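Local coordinates for uncharacterized protein SPO1766 (Silicibacter pomeroyi, PDB 3DNX) that is of unknown function but, as an MmcB-like member of the PD-(D/E)XK nuclease clan, probably acts on DNA during repair, at residues R15-V20 with I57-S62; A21-A26 with Y107-V112; W78-F83 with Q118-A123; W84-E89 with L101-A106. One frame throughout, in Å; residues are numbered along the deposited sequence.

Interaction 1: residues R15-V20 with I57-S62; sequences RLARGV and IECKSS. With NA (sodium ion), chain C.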
loop_
_atom_site.group_PDB
_atom_site.type_symbol
_atom_site.label_atom_id
_atom_site.label_comp_id
_atom_site.label_asym_id
_atom_site.label_seq_id
_atom_site.Cartn_x
_atom_site.Cartn_y
_atom_site.Cartn_z
ATOM N N ARG A 15 -14.577 5.024 13.603
ATOM C CA ARG A 15 -14.035 4.740 14.925
ATOM C C ARG A 15 -13.708 3.268 15.060
ATOM O O ARG A 15 -12.601 2.908 15.434
ATOM C CB ARG A 15 -15.042 5.189 15.993
ATOM C CG ARG A 15 -15.034 6.703 16.280
ATOM C CD ARG A 15 -16.009 7.046 17.390
ATOM N NE ARG A 15 -15.783 8.375 17.957
ATOM C CZ ARG A 15 -15.085 8.652 19.068
ATOM N NH1 ARG A 15 -14.985 9.914 19.472
ATOM N NH2 ARG A 15 -14.489 7.700 19.792
ATOM N N LEU A 16 -14.688 2.418 14.762
ATOM C CA LEU A 16 -14.479 0.976 14.804
ATOM C C LEU A 16 -13.314 0.595 13.890
ATOM O O LEU A 16 -12.457 -0.170 14.301
ATOM C CB LEU A 16 -15.749 0.198 14.401
ATOM C CG LEU A 16 -17.003 0.372 15.268
ATOM C CD1 LEU A 16 -18.244 -0.249 14.585
ATOM C CD2 LEU A 16 -16.764 -0.258 16.614
ATOM N N ALA A 17 -13.261 1.174 12.681
ATOM C CA ALA A 17 -12.230 0.807 11.745
ATOM C C ALA A 17 -10.822 1.185 12.277
ATOM O O ALA A 17 -9.827 0.539 11.941
ATOM C CB ALA A 17 -12.465 1.448 10.388
ATOM N N ARG A 18 -10.750 2.283 13.017
ATOM C CA ARG A 18 -9.467 2.679 13.658
ATOM C C ARG A 18 -8.972 1.656 14.608
ATOM O O ARG A 18 -7.813 1.254 14.534
ATOM C CB ARG A 18 -9.608 4.036 14.355
ATOM C CG ARG A 18 -8.288 4.696 14.818
ATOM C CD ARG A 18 -8.766 5.992 15.467
ATOM N NE ARG A 18 -7.755 6.936 15.829
ATOM C CZ ARG A 18 -7.369 7.198 17.073
ATOM N NH1 ARG A 18 -6.453 8.143 17.261
ATOM N NH2 ARG A 18 -7.863 6.530 18.121
ATOM N N GLY A 19 -9.869 1.164 15.461
ATOM C CA GLY A 19 -9.515 0.123 16.428
ATOM C C GLY A 19 -9.189 -1.173 15.785
ATOM O O GLY A 19 -8.194 -1.827 16.140
ATOM N N VAL A 20 -9.945 -1.524 14.735
ATOM C CA VAL A 20 -9.638 -2.729 13.987
ATOM C C VAL A 20 -8.228 -2.681 13.364
ATOM O O VAL A 20 -7.452 -3.676 13.460
ATOM C CB VAL A 20 -10.733 -3.019 12.880
ATOM C CG1 VAL A 20 -10.287 -4.173 12.004
ATOM C CG2 VAL A 20 -12.103 -3.324 13.530
ATOM N N ILE A 57 -13.518 -6.995 6.899
ATOM C CA ILE A 57 -14.162 -6.658 8.159
ATOM C C ILE A 57 -15.171 -5.550 7.911
ATOM O O ILE A 57 -14.817 -4.443 7.483
ATOM C CB ILE A 57 -13.152 -6.218 9.249
ATOM C CG1 ILE A 57 -12.135 -7.320 9.489
ATOM C CG2 ILE A 57 -13.845 -5.869 10.584
ATOM C CD1 ILE A 57 -10.787 -6.955 8.982
ATOM N N GLU A 58 -16.438 -5.869 8.184
ATOM C CA GLU A 58 -17.501 -4.915 8.118
ATOM C C GLU A 58 -17.781 -4.365 9.509
ATOM O O GLU A 58 -18.184 -5.131 10.426
ATOM C CB GLU A 58 -18.766 -5.572 7.535
ATOM C CG GLU A 58 -18.706 -5.832 6.071
ATOM C CD GLU A 58 -18.668 -4.555 5.265
ATOM O OE1 GLU A 58 -19.736 -3.929 5.098
ATOM O OE2 GLU A 58 -17.576 -4.180 4.797
ATOM N N CYS A 59 -17.676 -3.052 9.615
ATOM C CA CYS A 59 -17.777 -2.320 10.855
ATOM C C CYS A 59 -19.175 -1.760 10.981
ATOM O O CYS A 59 -19.516 -0.786 10.347
ATOM C CB CYS A 59 -16.723 -1.208 10.913
ATOM S SG CYS A 59 -15.034 -1.840 10.797
ATOM N N LYS A 60 -20.004 -2.378 11.820
ATOM C CA LYS A 60 -21.377 -1.920 11.978
ATOM C C LYS A 60 -21.550 -1.172 13.303
ATOM O O LYS A 60 -21.365 -1.717 14.370
ATOM C CB LYS A 60 -22.329 -3.097 11.867
ATOM C CG LYS A 60 -22.200 -3.838 10.548
ATOM C CD LYS A 60 -22.572 -2.876 9.424
ATOM C CE LYS A 60 -22.430 -3.482 8.088
ATOM N NZ LYS A 60 -22.791 -2.514 6.980
ATOM N N SER A 61 -21.931 0.089 13.200
ATOM C CA SER A 61 -21.923 0.983 14.332
ATOM C C SER A 61 -23.277 0.994 15.054
ATOM O O SER A 61 -23.380 1.551 16.161
ATOM C CB SER A 61 -21.547 2.366 13.835
ATOM O OG SER A 61 -22.468 2.786 12.815
ATOM N N SER A 62 -24.277 0.342 14.427
ATOM C CA SER A 62 -25.668 0.294 14.904
ATOM C C SER A 62 -26.357 -0.942 14.326
ATOM O O SER A 62 -25.950 -1.448 13.298
ATOM C CB SER A 62 -26.449 1.532 14.404
ATOM O OG SER A 62 -26.790 2.422 15.448
HETATM NA NA NA C . -20.592 0.896 8.812
HETATM O O HOH W 1 -20.588 -0.767 7.176
HETATM O O HOH W 2 -18.583 1.815 8.483
HETATM O O HOH W 3 -22.059 2.108 7.477
#

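Interaction 2: residues A21-A26 with Y107-V112; sequences ARHLRA and YDAEIV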
loop_
_atom_site.group_PDB
_atom_site.type_symbol
_atom_site.label_atom_id
_atom_site.label_comp_id
_atom_site.label_asym_id
_atom_site.label_seq_id
_atom_site.Cartn_x
_atom_site.Cartn_y
_atom_site.Cartn_z
ATOM N N ALA A 21 -7.921 -1.552 12.706
ATOM C CA ALA A 21 -6.623 -1.341 12.060
ATOM C C ALA A 21 -5.445 -1.430 13.070
ATOM O O ALA A 21 -4.399 -2.022 12.748
ATOM C CB ALA A 21 -6.603 -0.036 11.322
ATOM N N ARG A 22 -5.622 -0.834 14.241
ATOM C CA ARG A 22 -4.590 -0.918 15.330
ATOM C C ARG A 22 -4.350 -2.348 15.659
ATOM O O ARG A 22 -3.201 -2.783 15.754
ATOM C CB ARG A 22 -5.018 -0.162 16.572
ATOM C CG ARG A 22 -4.992 1.300 16.426
ATOM C CD ARG A 22 -5.578 2.016 17.633
ATOM N NE ARG A 22 -5.240 3.431 17.601
ATOM C CZ ARG A 22 -5.024 4.184 18.678
ATOM N NH1 ARG A 22 -5.182 3.713 19.915
ATOM N NH2 ARG A 22 -4.698 5.444 18.525
ATOM N N HIS A 23 -5.445 -3.124 15.840
ATOM C CA HIS A 23 -5.321 -4.501 16.295
ATOM C C HIS A 23 -4.724 -5.416 15.238
ATOM O O HIS A 23 -3.855 -6.255 15.543
ATOM C CB HIS A 23 -6.701 -5.045 16.773
ATOM C CG HIS A 23 -6.616 -6.393 17.420
ATOM N ND1 HIS A 23 -5.868 -6.620 18.555
ATOM C CD2 HIS A 23 -7.104 -7.604 17.042
ATOM C CE1 HIS A 23 -5.956 -7.889 18.885
ATOM N NE2 HIS A 23 -6.691 -8.509 17.982
ATOM N N LEU A 24 -5.145 -5.252 13.979
ATOM C CA LEU A 24 -4.544 -5.988 12.863
ATOM C C LEU A 24 -3.025 -5.735 12.822
ATOM O O LEU A 24 -2.238 -6.658 12.728
ATOM C CB LEU A 24 -5.137 -5.571 11.513
ATOM C CG LEU A 24 -6.547 -6.101 11.253
ATOM C CD1 LEU A 24 -7.088 -5.453 9.962
ATOM C CD2 LEU A 24 -6.545 -7.602 11.134
ATOM N N ARG A 25 -2.641 -4.492 12.971
ATOM C CA ARG A 25 -1.221 -4.120 12.845
ATOM C C ARG A 25 -0.384 -4.737 13.996
ATOM O O ARG A 25 0.754 -5.212 13.785
ATOM C CB ARG A 25 -1.069 -2.606 12.729
ATOM C CG ARG A 25 0.380 -2.106 12.604
ATOM C CD ARG A 25 0.488 -0.607 12.685
ATOM N NE ARG A 25 1.898 -0.307 12.582
ATOM C CZ ARG A 25 2.455 0.608 11.796
ATOM N NH1 ARG A 25 1.719 1.431 11.047
ATOM N NH2 ARG A 25 3.783 0.702 11.789
ATOM N N ALA A 26 -0.943 -4.727 15.181
ATOM C CA ALA A 26 -0.323 -5.381 16.374
ATOM C C ALA A 26 -0.033 -6.867 16.140
ATOM O O ALA A 26 0.906 -7.457 16.720
ATOM C CB ALA A 26 -1.218 -5.205 17.570
ATOM N N TYR A 107 -10.006 2.740 19.825
ATOM C CA TYR A 107 -8.675 2.629 20.355
ATOM C C TYR A 107 -8.041 1.257 20.254
ATOM O O TYR A 107 -6.817 1.132 20.394
ATOM C CB TYR A 107 -8.686 3.038 21.815
ATOM C CG TYR A 107 -9.324 4.396 21.986
ATOM C CD1 TYR A 107 -8.647 5.525 21.591
ATOM C CD2 TYR A 107 -10.633 4.529 22.458
ATOM C CE1 TYR A 107 -9.199 6.793 21.743
ATOM C CE2 TYR A 107 -11.214 5.787 22.589
ATOM C CZ TYR A 107 -10.482 6.915 22.234
ATOM O OH TYR A 107 -11.003 8.181 22.338
ATOM N N ASP A 108 -8.858 0.243 20.032
ATOM C CA ASP A 108 -8.382 -1.151 19.995
ATOM C C ASP A 108 -9.501 -2.069 19.541
ATOM O O ASP A 108 -10.612 -1.619 19.284
ATOM C CB ASP A 108 -7.878 -1.568 21.355
ATOM C CG ASP A 108 -6.822 -2.707 21.308
ATOM O OD1 ASP A 108 -6.528 -3.321 20.251
ATOM O OD2 ASP A 108 -6.297 -2.968 22.381
ATOM N N ALA A 109 -9.195 -3.359 19.411
ATOM C CA ALA A 109 -10.157 -4.368 19.061
ATOM C C ALA A 109 -9.694 -5.740 19.521
ATOM O O ALA A 109 -8.521 -5.943 19.851
ATOM C CB ALA A 109 -10.428 -4.375 17.567
ATOM N N GLU A 110 -10.625 -6.688 19.618
ATOM C CA GLU A 110 -10.258 -8.093 19.884
ATOM C C GLU A 110 -11.107 -9.036 19.061
ATOM O O GLU A 110 -12.279 -8.805 18.867
ATOM C CB GLU A 110 -10.371 -8.432 21.373
ATOM C CG GLU A 110 -11.773 -8.265 21.951
ATOM C CD GLU A 110 -11.873 -8.486 23.457
ATOM O OE1 GLU A 110 -10.861 -8.749 24.121
ATOM O OE2 GLU A 110 -13.007 -8.372 24.001
ATOM N N ILE A 111 -10.541 -10.120 18.593
ATOM C CA ILE A 111 -11.311 -11.123 17.867
ATOM C C ILE A 111 -11.922 -12.009 18.970
ATOM O O ILE A 111 -11.205 -12.530 19.827
ATOM C CB ILE A 111 -10.433 -11.975 16.975
ATOM C CG1 ILE A 111 -9.735 -11.108 15.903
ATOM C CG2 ILE A 111 -11.240 -13.132 16.364
ATOM C CD1 ILE A 111 -8.796 -11.868 15.052
ATOM N N VAL A 112 -13.226 -12.105 18.996
ATOM C CA VAL A 112 -13.878 -12.977 19.979
ATOM C C VAL A 112 -14.343 -14.285 19.320
ATOM O O VAL A 112 -14.624 -15.259 20.014
ATOM C CB VAL A 112 -15.005 -12.257 20.739
ATOM C CG1 VAL A 112 -14.380 -11.184 21.705
ATOM C CG2 VAL A 112 -16.021 -11.647 19.813
HETATM O O HOH W 4 -4.343 -4.728 19.745
#

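Interaction 3: residues W78-F83 with Q118-A123; sequences WCDRYF and QKLAPA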
loop_
_atom_site.group_PDB
_atom_site.type_symbol
_atom_site.label_atom_id
_atom_site.label_comp_id
_atom_site.label_asym_id
_atom_site.label_seq_id
_atom_site.Cartn_x
_atom_site.Cartn_y
_atom_site.Cartn_z
ATOM N N TRP A 78 -14.763 -12.555 -1.929
ATOM C CA TRP A 78 -13.669 -11.599 -2.076
ATOM C C TRP A 78 -12.678 -11.639 -0.924
ATOM O O TRP A 78 -11.882 -10.713 -0.796
ATOM C CB TRP A 78 -14.236 -10.187 -2.219
ATOM C CG TRP A 78 -15.096 -10.065 -3.411
ATOM C CD1 TRP A 78 -16.450 -9.948 -3.432
ATOM C CD2 TRP A 78 -14.670 -10.098 -4.785
ATOM N NE1 TRP A 78 -16.900 -9.891 -4.737
ATOM C CE2 TRP A 78 -15.829 -9.982 -5.584
ATOM C CE3 TRP A 78 -13.421 -10.216 -5.415
ATOM C CZ2 TRP A 78 -15.777 -9.962 -6.965
ATOM C CZ3 TRP A 78 -13.365 -10.190 -6.778
ATOM C CH2 TRP A 78 -14.541 -10.074 -7.551
ATOM N N CYS A 79 -12.735 -12.694 -0.096
ATOM C CA CYS A 79 -11.848 -12.822 1.059
ATOM C C CYS A 79 -11.609 -14.271 1.465
ATOM O O CYS A 79 -12.301 -15.167 1.022
ATOM C CB CYS A 79 -12.391 -12.021 2.253
ATOM S SG CYS A 79 -13.994 -12.535 2.897
ATOM N N ASP A 80 -10.552 -14.489 2.235
ATOM C CA ASP A 80 -10.295 -15.764 2.867
ATOM C C ASP A 80 -11.131 -15.887 4.140
ATOM O O ASP A 80 -11.630 -16.962 4.422
ATOM C CB ASP A 80 -8.825 -15.912 3.224
ATOM C CG ASP A 80 -7.934 -15.882 2.031
ATOM O OD1 ASP A 80 -8.180 -16.633 1.054
ATOM O OD2 ASP A 80 -6.966 -15.137 2.072
ATOM N N ARG A 81 -11.285 -14.788 4.884
ATOM C CA ARG A 81 -12.054 -14.753 6.125
ATOM C C ARG A 81 -12.861 -13.457 6.176
ATOM O O ARG A 81 -12.367 -12.407 5.809
ATOM C CB ARG A 81 -11.150 -14.839 7.345
ATOM C CG ARG A 81 -10.333 -16.120 7.428
ATOM C CD ARG A 81 -9.689 -16.257 8.782
ATOM N NE ARG A 81 -8.558 -17.174 8.775
ATOM C CZ ARG A 81 -8.514 -18.370 9.357
ATOM N NH1 ARG A 81 -7.413 -19.095 9.270
ATOM N NH2 ARG A 81 -9.521 -18.833 10.054
ATOM N N TYR A 82 -14.112 -13.584 6.573
ATOM C CA TYR A 82 -15.078 -12.487 6.732
ATOM C C TYR A 82 -15.490 -12.311 8.193
ATOM O O TYR A 82 -15.868 -13.293 8.894
ATOM C CB TYR A 82 -16.338 -12.768 5.896
ATOM C CG TYR A 82 -17.374 -11.711 6.079
ATOM C CD1 TYR A 82 -17.330 -10.550 5.340
ATOM C CD2 TYR A 82 -18.416 -11.876 7.004
ATOM C CE1 TYR A 82 -18.271 -9.546 5.525
ATOM C CE2 TYR A 82 -19.345 -10.880 7.210
ATOM C CZ TYR A 82 -19.284 -9.732 6.431
ATOM O OH TYR A 82 -20.203 -8.735 6.596
ATOM N N PHE A 83 -15.398 -11.062 8.665
ATOM C CA PHE A 83 -15.672 -10.676 10.058
ATOM C C PHE A 83 -16.614 -9.497 10.113
ATOM O O PHE A 83 -16.594 -8.603 9.227
ATOM C CB PHE A 83 -14.446 -10.181 10.824
ATOM C CG PHE A 83 -13.307 -11.160 10.904
ATOM C CD1 PHE A 83 -13.015 -11.828 12.074
ATOM C CD2 PHE A 83 -12.497 -11.372 9.792
ATOM C CE1 PHE A 83 -11.935 -12.711 12.143
ATOM C CE2 PHE A 83 -11.423 -12.236 9.854
ATOM C CZ PHE A 83 -11.152 -12.923 11.021
ATOM N N GLN A 118 -12.311 -19.668 3.980
ATOM C CA GLN A 118 -12.855 -19.991 2.666
ATOM C C GLN A 118 -11.869 -19.466 1.613
ATOM O O GLN A 118 -12.165 -18.493 0.911
ATOM C CB GLN A 118 -14.246 -19.341 2.490
ATOM C CG GLN A 118 -14.892 -18.804 3.796
ATOM C CD GLN A 118 -16.386 -19.067 3.882
ATOM O OE1 GLN A 118 -16.870 -19.542 4.906
ATOM N NE2 GLN A 118 -17.117 -18.768 2.809
ATOM N N LYS A 119 -10.697 -20.090 1.532
ATOM C CA LYS A 119 -9.600 -19.584 0.701
ATOM C C LYS A 119 -9.960 -19.139 -0.738
ATOM O O LYS A 119 -10.777 -19.738 -1.438
ATOM C CB LYS A 119 -8.458 -20.603 0.621
ATOM C CG LYS A 119 -7.461 -20.581 1.786
ATOM C CD LYS A 119 -6.126 -21.270 1.337
ATOM C CE LYS A 119 -5.656 -22.382 2.303
ATOM N NZ LYS A 119 -5.274 -21.863 3.655
ATOM N N LEU A 120 -9.286 -18.074 -1.145
ATOM C CA LEU A 120 -9.461 -17.433 -2.434
ATOM C C LEU A 120 -8.600 -18.206 -3.463
ATOM O O LEU A 120 -7.562 -18.775 -3.114
ATOM C CB LEU A 120 -8.983 -15.975 -2.286
ATOM C CG LEU A 120 -9.772 -14.690 -2.585
ATOM C CD1 LEU A 120 -11.231 -14.763 -2.473
ATOM C CD2 LEU A 120 -9.239 -13.587 -1.651
ATOM N N ALA A 121 -9.025 -18.234 -4.724
ATOM C CA ALA A 121 -8.193 -18.779 -5.811
ATOM C C ALA A 121 -6.969 -17.861 -6.080
ATOM O O ALA A 121 -7.073 -16.657 -5.856
ATOM C CB ALA A 121 -9.044 -18.961 -7.072
ATOM N N PRO A 122 -5.794 -18.431 -6.485
ATOM C CA PRO A 122 -4.532 -17.700 -6.735
ATOM C C PRO A 122 -4.639 -16.450 -7.619
ATOM O O PRO A 122 -3.980 -15.433 -7.333
ATOM C CB PRO A 122 -3.630 -18.739 -7.440
ATOM C CG PRO A 122 -4.132 -20.067 -6.978
ATOM C CD PRO A 122 -5.608 -19.892 -6.611
ATOM N N ALA A 123 -5.446 -16.544 -8.683
ATOM C CA ALA A 123 -5.580 -15.440 -9.628
ATOM C C ALA A 123 -6.328 -14.277 -8.992
ATOM O O ALA A 123 -6.019 -13.117 -9.229
ATOM C CB ALA A 123 -6.296 -15.896 -10.899
#

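Interaction 4: residues W84-E89 with L101-A106; sequences WAVDME and LLIADA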
loop_
_atom_site.group_PDB
_atom_site.type_symbol
_atom_site.label_atom_id
_atom_site.label_comp_id
_atom_site.label_asym_id
_atom_site.label_seq_id
_atom_site.Cartn_x
_atom_site.Cartn_y
_atom_site.Cartn_z
ATOM N N TRP A 84 -17.413 -9.491 11.188
ATOM C CA TRP A 84 -18.076 -8.287 11.668
ATOM C C TRP A 84 -17.221 -7.629 12.733
ATOM O O TRP A 84 -16.489 -8.315 13.425
ATOM C CB TRP A 84 -19.439 -8.605 12.243
ATOM C CG TRP A 84 -20.337 -9.335 11.313
ATOM C CD1 TRP A 84 -20.502 -10.673 11.246
ATOM C CD2 TRP A 84 -21.200 -8.763 10.316
ATOM N NE1 TRP A 84 -21.430 -10.985 10.269
ATOM C CE2 TRP A 84 -21.842 -9.820 9.672
ATOM C CE3 TRP A 84 -21.477 -7.451 9.909
ATOM C CZ2 TRP A 84 -22.770 -9.613 8.656
ATOM C CZ3 TRP A 84 -22.376 -7.247 8.891
ATOM C CH2 TRP A 84 -23.001 -8.310 8.272
ATOM N N ALA A 85 -17.285 -6.306 12.824
ATOM C CA ALA A 85 -16.680 -5.539 13.935
ATOM C C ALA A 85 -17.775 -4.603 14.480
ATOM O O ALA A 85 -18.367 -3.844 13.735
ATOM C CB ALA A 85 -15.438 -4.748 13.486
ATOM N N VAL A 86 -18.044 -4.718 15.775
ATOM C CA VAL A 86 -19.075 -3.959 16.476
ATOM C C VAL A 86 -18.547 -3.529 17.829
ATOM O O VAL A 86 -17.534 -4.072 18.325
ATOM C CB VAL A 86 -20.366 -4.798 16.660
ATOM C CG1 VAL A 86 -20.923 -5.241 15.288
ATOM C CG2 VAL A 86 -20.154 -6.009 17.588
ATOM N N ASP A 87 -19.224 -2.576 18.455
ATOM C CA ASP A 87 -18.829 -2.188 19.775
ATOM C C ASP A 87 -19.582 -3.030 20.823
ATOM O O ASP A 87 -20.462 -3.826 20.496
ATOM C CB ASP A 87 -18.990 -0.678 19.964
ATOM C CG ASP A 87 -20.432 -0.207 20.043
ATOM O OD1 ASP A 87 -21.415 -0.977 20.308
ATOM O OD2 ASP A 87 -20.573 1.030 19.875
HETATM N N MSE A 88 -19.273 -2.771 22.077
HETATM C CA MSE A 88 -19.831 -3.536 23.196
HETATM C C MSE A 88 -21.314 -3.261 23.467
HETATM O O MSE A 88 -21.940 -3.974 24.285
HETATM C CB MSE A 88 -18.991 -3.311 24.470
HETATM C CG MSE A 88 -19.014 -1.885 25.059
HETATM SE SE MSE A 88 -17.615 -1.497 26.434
HETATM C CE MSE A 88 -18.207 0.347 26.795
ATOM N N GLU A 89 -21.884 -2.228 22.825
ATOM C CA GLU A 89 -23.327 -1.912 22.951
ATOM C C GLU A 89 -24.167 -2.659 21.911
ATOM O O GLU A 89 -25.378 -2.740 22.038
ATOM C CB GLU A 89 -23.595 -0.417 22.760
ATOM C CG GLU A 89 -23.343 0.475 23.962
ATOM C CD GLU A 89 -24.146 1.774 23.878
ATOM O OE1 GLU A 89 -23.793 2.656 23.065
ATOM O OE2 GLU A 89 -25.149 1.892 24.609
ATOM N N LEU A 101 -15.962 -12.420 14.342
ATOM C CA LEU A 101 -16.436 -11.295 15.113
ATOM C C LEU A 101 -15.333 -10.643 15.900
ATOM O O LEU A 101 -14.613 -11.307 16.676
ATOM C CB LEU A 101 -17.577 -11.739 16.077
ATOM C CG LEU A 101 -18.229 -10.657 16.979
ATOM C CD1 LEU A 101 -18.925 -9.550 16.171
ATOM C CD2 LEU A 101 -19.281 -11.291 17.976
ATOM N N LEU A 102 -15.252 -9.317 15.765
ATOM C CA LEU A 102 -14.409 -8.509 16.615
ATOM C C LEU A 102 -15.275 -7.577 17.409
ATOM O O LEU A 102 -16.279 -7.069 16.904
ATOM C CB LEU A 102 -13.400 -7.635 15.818
ATOM C CG LEU A 102 -12.249 -8.317 15.081
ATOM C CD1 LEU A 102 -12.745 -8.845 13.770
ATOM C CD2 LEU A 102 -11.143 -7.351 14.840
ATOM N N ILE A 103 -14.879 -7.348 18.647
ATOM C CA ILE A 103 -15.415 -6.235 19.416
ATOM C C ILE A 103 -14.377 -5.114 19.412
ATOM O O ILE A 103 -13.215 -5.348 19.744
ATOM C CB ILE A 103 -15.748 -6.642 20.874
ATOM C CG1 ILE A 103 -16.623 -7.908 20.948
ATOM C CG2 ILE A 103 -16.353 -5.465 21.611
ATOM C CD1 ILE A 103 -17.990 -7.734 20.404
ATOM N N ALA A 104 -14.793 -3.912 19.011
ATOM C CA ALA A 104 -13.881 -2.821 18.714
ATOM C C ALA A 104 -14.406 -1.501 19.281
ATOM O O ALA A 104 -15.597 -1.379 19.648
ATOM C CB ALA A 104 -13.679 -2.699 17.180
ATOM N N ASP A 105 -13.484 -0.546 19.393
ATOM C CA ASP A 105 -13.803 0.879 19.586
ATOM C C ASP A 105 -12.733 1.690 18.870
ATOM O O ASP A 105 -11.996 1.118 18.099
ATOM C CB ASP A 105 -13.960 1.268 21.074
ATOM C CG ASP A 105 -12.681 1.082 21.913
ATOM O OD1 ASP A 105 -11.551 0.927 21.406
ATOM O OD2 ASP A 105 -12.810 1.110 23.149
ATOM N N ALA A 106 -12.629 2.999 19.124
ATOM C CA ALA A 106 -11.675 3.818 18.380
ATOM C C ALA A 106 -10.247 3.489 18.740
ATOM O O ALA A 106 -9.372 3.893 18.013
ATOM C CB ALA A 106 -11.930 5.334 18.579
HETATM O O HOH W 5 -16.486 -1.355 22.301
#

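Interaction 1: residues R15-V20 with I57-S62
L16 and C59 meet flank to flank, CB against CB at 3.9 Å, and the rest of the contact is a matter of what fills the ground to either end of that pair. The short axes of helix 15-20 and strand 57-59 pass 8.7 Å apart at 143°. The sulfur of C59 is the bump on the strand: with SG beside its backbone N (chi1 -60°), it sits against the main chain of A17, 4.0 Å from A17 CA, where the helix carries only a methyl, and V20 CG2 closes in from the next turn. L16 is the bump on the helix, its CD1 reaching past C59 to lie 3.5 Å from K60 O and against S61 CA. Further along, the V20 and I57 side chains lie alongside each other, pointing opposite ways, with V20 CG1 4.1 Å from I57 CD1.

E58 on the strand and K60 just after C59 are consistent with the E-x-K part of the PD-(D/E)XK signature, D44 on the neighbouring strand probably supplying the aspartate. They alternate with C59, and K60 CB points away from the helix. K60 NZ pairs with D69 and gives a 2.8 Å hydrogen bond to water 1; its link to E58 OE1 is long. Water 1 in turn binds a sodium ion, which takes C59 O at 2.5 Å, two further waters and D65 OD2.

Interaction 2: residues A21-A26 with Y107-V112
H23 and A109 carry this contact, in which the end of helix 12-26 lies over strand 109-113, the outermost strand on one side of the chain's six-stranded mixed sheet; the short axes of 21-26 and 109-111 make 61°. H23 CB starts the approach, 3.9 Å from A109 CB. CG is set anti to the backbone N (chi1 -172°), and it comes 3.1 Å from A109 O. That oxygen lies over one face of the imidazole, displaced toward the rim, so although H23 ND1 is 3.0 Å from A109 O the angle is too poor for a hydrogen bond. H23 CE1 (3.4 Å) and CD2 (3.6 Å) also lie near A109 O. E110 CA lies over the same face, 4.1 Å from H23 NE2.

The polar partner of ND1 is instead water 4, which lies in the ring plane at its edge, 2.7 Å away. This water donates to D108 OD1 and so ties the ring to a carboxylate. OD1 is held a second time by A109 N.

The preceding residue, R22, splits its guanidinium between subunits: NE forms a salt bridge with D145 of the second subunit, while R22 NH1 donates to Y107 O (3.1 Å), the oxygen lying 17° out of the guanidinium plane.

Interaction 3: residues W78-F83 with Q118-A123
D80 answers Q118 with its main chain and L120 with its side chain, and these two hydrogen bonds define the contact. Q118 N donates a hydrogen bond to D80 O at 2.8 Å, almost straight (177°) and in the carbonyl plane. L120 N donates to D80 OD1 at 2.9 Å with a more bent angle of 150°, meeting the oxygen nearly along its C-O axis. Two residues of loop are thus fixed by one aspartate.

The remaining polar partners of D80 lie outside the two segments: OD2 forms a salt bridge with R125 and accepts from I54 N, so both carboxylate oxygens of this buried side chain are engaged. K119 NZ, 6.5 Å from D80 OD1, does not pair with it directly, though its positive charge may favour the carboxylate.

The apolar part rests on L120. Its CD1 lies over the peptide between W78 and C79, 3.5 Å from C79 N and 3.8 Å from W78 C, while L120 CD2 reaches C79 CA at 3.8 Å. I54 and L128 also touch this leucine, closing it between sheet and helix.

What results is a loop-to-loop junction of what is, by its clan, a PD-(D/E)XK-type alpha/beta fold, where the lead-in to the interior strand 81-86 is hydrogen-bonded to the lead-in of the long C-terminal helix 122-144.

Interaction 4: residues W84-E89 with L101-A106
V86 and L101 stand roughly perpendicular to each other, V86 CG2 4.0 Å from L101 CD1, while I103 approaches the same methyl at a slant, its CD1 3.9 Å from V86 CG2. One valine methyl therefore serves both neighbours: it occupies the crowded position between backbone N and carbonyl carbon, with CG1 beside the N (chi1 -59°). W84 joins this face through its CB, 4.1 Å from L101 CD1; the indole leads away to edge-to-face contacts with Y82, F66 and W72. On the other face A85 and L102 meet CB to CB at 4.2 Å, and V20 of helix 12-26 covers A85.

Between these two faces runs a parallel strand pair of the mixed sheet, with short axes 4.7 Å apart and 23° from parallel. W84 O receives L102 N, L102 O receives V86 N, and V86 O receives A104 N. The 87-99 connection that brings the chain back for the second parallel strand contains no helix.

Where 84-86 ends, D87 CB rests 3.5 Å from A104 O, and D87 OD1 accepts from E89 N in an Asx turn, the donor lying above the carboxylate plane. Water 5 then continues the pairing, accepting from the backbone N of M88, a selenomethionine, and donating to A104 O.

Overall arrangement
Interactions 1 and 4 lie closest, their centres about 6 Å apart, because strands 54-59 and 81-86 are sheet neighbours: E58 O and A85 N are 2.8 Å apart, a probable hydrogen bond. Interactions 1 and 2 share helix 12-26, centres about 10 Å apart, and V20 CA touches A109 CB. Strand 109-113 of interaction 2 runs antiparallel to strand 100-104 of interaction 4, with E110 N 2.9 Å from I103 O. Interaction 3 is remote, about 20 Å from interaction 1 between centres, yet uses the same strand as interaction 4; F83 CD1 meets L102 CD1 at 3.4 Å. The sodium ion and the presumed E58/K60 site belong to interaction 1; W84 of interaction 4 has its side chain about 8 Å from a bound sodium.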